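Esterase family protein (Staphylococcus aureus, PDB 7L0A) probably hydrolyses S-formylglutathione to formate and glutathione, acting as a serine carboxylic ester hydrolase of the esterase D family. Local coordinates at residues K48-L53 with H76-I81. Sequence-based numbering, arbitrary orientation.
Sequences KTLMLL and HKLAVI
Leu-50 N donates to Ala-79 O at 2.9 Å, and Leu-50 O in turn accepts from Ile-81 N at 2.8 Å. The second bond is nearly straight (168° at the hydrogen). Ala-79 N to Lys-48 O and Leu-52 N to Ile-81 O complete the set, so each segment contributes two N-H donors and two carbonyl acceptors. The N-to-C directions of the short strand segments differ by 24°, and the pairings Thr-49/Ala-79, Leu-50/Val-80 and Met-51/Ile-81 advance together, which makes the strands parallel. Leu-50 O receives further a CA-H contact from Val-80.

Ile-81 can be followed outward from CB, which lies 3.9 Å from Leu-50 O. With CG1 beside the backbone N (chi1 -41°), that atom also stays near Leu-50 O and meets Thr-49 CG2 at 3.8 Å, the two side chains crossing at a slant; the other branch, CG2, approaches Met-51 SD. Ala-79 shares this face, and Val-106 of helix 99-113 covers it, touching both Met-51 and Ile-81.

On the other face Leu-50 and Val-80 project alongside one another, Leu-50 CD2 reaching Val-80 CG1 at 4.1 Å, and Val-80 CG1 also touches Leu-52 CB at 3.9 Å. Leu-78 CD1 lies 3.6 Å from Lys-48 O, its CD2 against Leu-50 CB. Met-258 of helix 244-259 packs on Leu-50. Where the two segments begin, a water accepts from Lys-48 N and donates to Lys-77 O (2.7 Å).

Strand 49-53 is also hydrogen-bonded to strand 123-128, which precedes the predicted nucleophile Ser-129. Parallel neighbours 79-83, 49-53 and 123-128, with the chain between the first two strands passing through helices 62-66 and 69-75, form part of the central sheet characteristic of the alpha/beta-hydrolase fold.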
ATOM      1  N   LYS B  48      10.248   9.087  -8.690  1.00 16.72           N
ATOM      2  CA  LYS B  48      10.060  10.420  -8.133  1.00 17.14           C
ATOM      3  C   LYS B  48       8.782  10.448  -7.288  1.00 17.38           C
ATOM      4  O   LYS B  48       7.766   9.832  -7.632  1.00 15.78           O
ATOM      5  CB  LYS B  48       9.971  11.483  -9.230  1.00 16.74           C
ATOM      6  CG  LYS B  48      11.263  11.711  -9.982  1.00 23.37           C
ATOM      7  CD  LYS B  48      11.059  12.745 -11.072  1.00 26.68           C
ATOM      8  CE  LYS B  48      12.373  13.023 -11.833  1.00 44.01           C
ATOM      9  NZ  LYS B  48      13.349  13.813 -11.004  1.00 55.99           N
ATOM     10  N   THR B  49       8.825  11.186  -6.190  1.00 15.35           N
ATOM     11  CA  THR B  49       7.798  11.094  -5.171  1.00 14.43           C
ATOM     12  C   THR B  49       7.392  12.451  -4.637  1.00 15.93           C
ATOM     13  O   THR B  49       8.257  13.270  -4.286  1.00 18.05           O
ATOM     14  CB  THR B  49       8.307  10.218  -4.011  1.00 18.11           C
ATOM     15  OG1 THR B  49       8.642   8.910  -4.493  1.00 17.50           O
ATOM     16  CG2 THR B  49       7.302  10.109  -2.914  1.00 17.47           C
ATOM     17  N   LEU B  50       6.074  12.664  -4.532  1.00 14.67           N
ATOM     18  CA  LEU B  50       5.485  13.861  -3.956  1.00 13.98           C
ATOM     19  C   LEU B  50       4.753  13.503  -2.671  1.00 15.27           C
ATOM     20  O   LEU B  50       3.888  12.623  -2.669  1.00 16.70           O
ATOM     21  CB  LEU B  50       4.503  14.510  -4.934  1.00 15.96           C
ATOM     22  CG  LEU B  50       3.579  15.586  -4.417  1.00 16.05           C
ATOM     23  CD1 LEU B  50       4.413  16.782  -3.900  1.00 14.25           C
ATOM     24  CD2 LEU B  50       2.576  16.023  -5.452  1.00 16.15           C
ATOM     25  N   MET B  51       5.093  14.188  -1.587  1.00 13.66           N
ATOM     26  CA  MET B  51       4.304  14.196  -0.368  1.00 14.30           C
ATOM     27  C   MET B  51       3.263  15.311  -0.443  1.00 14.82           C
ATOM     28  O   MET B  51       3.622  16.480  -0.607  1.00 15.30           O
ATOM     29  CB  MET B  51       5.224  14.412   0.837  1.00 17.08           C
ATOM     30  CG  MET B  51       4.483  14.479   2.182  1.00 19.59           C
ATOM     31  SD  MET B  51       3.758  12.925   2.750  1.00 20.07           S
ATOM     32  CE  MET B  51       5.251  12.028   3.221  1.00 23.68           C
ATOM     33  N   LEU B  52       1.977  14.958  -0.347  1.00 13.39           N
ATOM     34  CA  LEU B  52       0.890  15.912  -0.537  1.00 13.49           C
ATOM     35  C   LEU B  52       0.050  16.024   0.719  1.00 15.97           C
ATOM     36  O   LEU B  52      -0.419  15.021   1.264  1.00 17.51           O
ATOM     37  CB  LEU B  52       0.043  15.505  -1.759  1.00 15.57           C
ATOM     38  CG  LEU B  52      -1.102  16.455  -2.079  1.00 16.07           C
ATOM     39  CD1 LEU B  52      -0.683  17.878  -2.347  1.00 19.51           C
ATOM     40  CD2 LEU B  52      -1.868  15.895  -3.280  1.00 18.80           C
ATOM     41  N   LEU B  53      -0.108  17.258   1.209  1.00 14.39           N
ATOM     42  CA  LEU B  53      -0.661  17.509   2.538  1.00 17.29           C
ATOM     43  C   LEU B  53      -1.976  18.270   2.456  1.00 16.00           C
ATOM     44  O   LEU B  53      -2.018  19.414   1.988  1.00 17.09           O
ATOM     45  CB  LEU B  53       0.353  18.307   3.383  1.00 16.47           C
ATOM     46  CG  LEU B  53       1.714  17.641   3.509  1.00 18.66           C
ATOM     47  CD1 LEU B  53       2.681  18.588   4.211  1.00 18.91           C
ATOM     48  CD2 LEU B  53       1.558  16.327   4.247  1.00 18.69           C
ATOM     49  N   HIS B  76       2.939  12.165 -15.682  1.00 19.43           N
ATOM     50  CA  HIS B  76       4.302  12.541 -15.370  1.00 21.23           C
ATOM     51  C   HIS B  76       5.053  11.494 -14.567  1.00 19.61           C
ATOM     52  O   HIS B  76       6.131  11.796 -14.045  1.00 23.65           O
ATOM     53  CB  HIS B  76       4.286  13.880 -14.646  1.00 22.86           C
ATOM     54  CG  HIS B  76       3.771  14.997 -15.500  1.00 23.31           C
ATOM     55  ND1 HIS B  76       4.523  15.553 -16.517  1.00 30.07           N
ATOM     56  CD2 HIS B  76       2.563  15.609 -15.548  1.00 21.87           C
ATOM     57  CE1 HIS B  76       3.824  16.498 -17.112  1.00 29.73           C
ATOM     58  NE2 HIS B  76       2.627  16.543 -16.559  1.00 29.58           N
ATOM     59  N   LYS B  77       4.523  10.265 -14.497  1.00 20.82           N
ATOM     60  CA  LYS B  77       5.155   9.156 -13.778  1.00 18.83           C
ATOM     61  C   LYS B  77       5.605   9.541 -12.366  1.00 18.16           C
ATOM     62  O   LYS B  77       6.720   9.244 -11.930  1.00 24.08           O
ATOM     63  CB  LYS B  77       6.330   8.587 -14.577  1.00 22.04           C
ATOM     64  CG  LYS B  77       6.683   7.183 -14.143  1.00 25.13           C
ATOM     65  CD  LYS B  77       7.704   6.540 -15.092  1.00 31.33           C
ATOM     66  CE  LYS B  77       7.854   5.056 -14.798  1.00 28.96           C
ATOM     67  NZ  LYS B  77       8.677   4.415 -15.888  1.00 45.98           N
ATOM     68  N   LEU B  78       4.698  10.146 -11.610  1.00 15.46           N
ATOM     69  CA  LEU B  78       4.973  10.663 -10.278  1.00 14.17           C
ATOM     70  C   LEU B  78       4.208   9.855  -9.235  1.00 17.45           C
ATOM     71  O   LEU B  78       2.986   9.710  -9.336  1.00 16.31           O
ATOM     72  CB  LEU B  78       4.592  12.140 -10.217  1.00 16.17           C
ATOM     73  CG  LEU B  78       4.799  12.862  -8.882  1.00 16.08           C
ATOM     74  CD1 LEU B  78       6.265  13.016  -8.536  1.00 18.13           C
ATOM     75  CD2 LEU B  78       4.147  14.253  -8.953  1.00 18.60           C
ATOM     76  N   ALA B  79       4.945   9.243  -8.302  1.00 14.40           N
ATOM     77  CA  ALA B  79       4.322   8.667  -7.120  1.00 15.66           C
ATOM     78  C   ALA B  79       3.806   9.805  -6.236  1.00 18.91           C
ATOM     79  O   ALA B  79       4.494  10.816  -6.032  1.00 14.91           O
ATOM     80  CB  ALA B  79       5.309   7.821  -6.318  1.00 14.62           C
ATOM     81  N   VAL B  80       2.629   9.634  -5.657  1.00 14.11           N
ATOM     82  CA  VAL B  80       2.096  10.621  -4.711  1.00 13.91           C
ATOM     83  C   VAL B  80       1.655   9.935  -3.422  1.00 15.11           C
ATOM     84  O   VAL B  80       0.955   8.909  -3.444  1.00 13.89           O
ATOM     85  CB  VAL B  80       0.934  11.434  -5.322  1.00 13.98           C
ATOM     86  CG1 VAL B  80       0.545  12.583  -4.368  1.00 14.58           C
ATOM     87  CG2 VAL B  80       1.328  12.025  -6.653  1.00 13.45           C
ATOM     88  N   ILE B  81       2.061  10.520  -2.287  1.00 11.46           N
ATOM     89  CA  ILE B  81       1.744  10.032  -0.950  1.00 12.56           C
ATOM     90  C   ILE B  81       0.796  11.041  -0.325  1.00 14.17           C
ATOM     91  O   ILE B  81       1.141  12.223  -0.190  1.00 14.49           O
ATOM     92  CB  ILE B  81       3.026   9.897  -0.088  1.00 11.46           C
ATOM     93  CG1 ILE B  81       4.175   9.328  -0.892  1.00 14.88           C
ATOM     94  CG2 ILE B  81       2.730   9.153   1.210  1.00 14.90           C
ATOM     95  CD1 ILE B  81       3.931   7.892  -1.389  1.00 16.20           C
TER
HETATM   96  O   HOH W   1       9.304   8.790 -11.550  1.00 24.05           O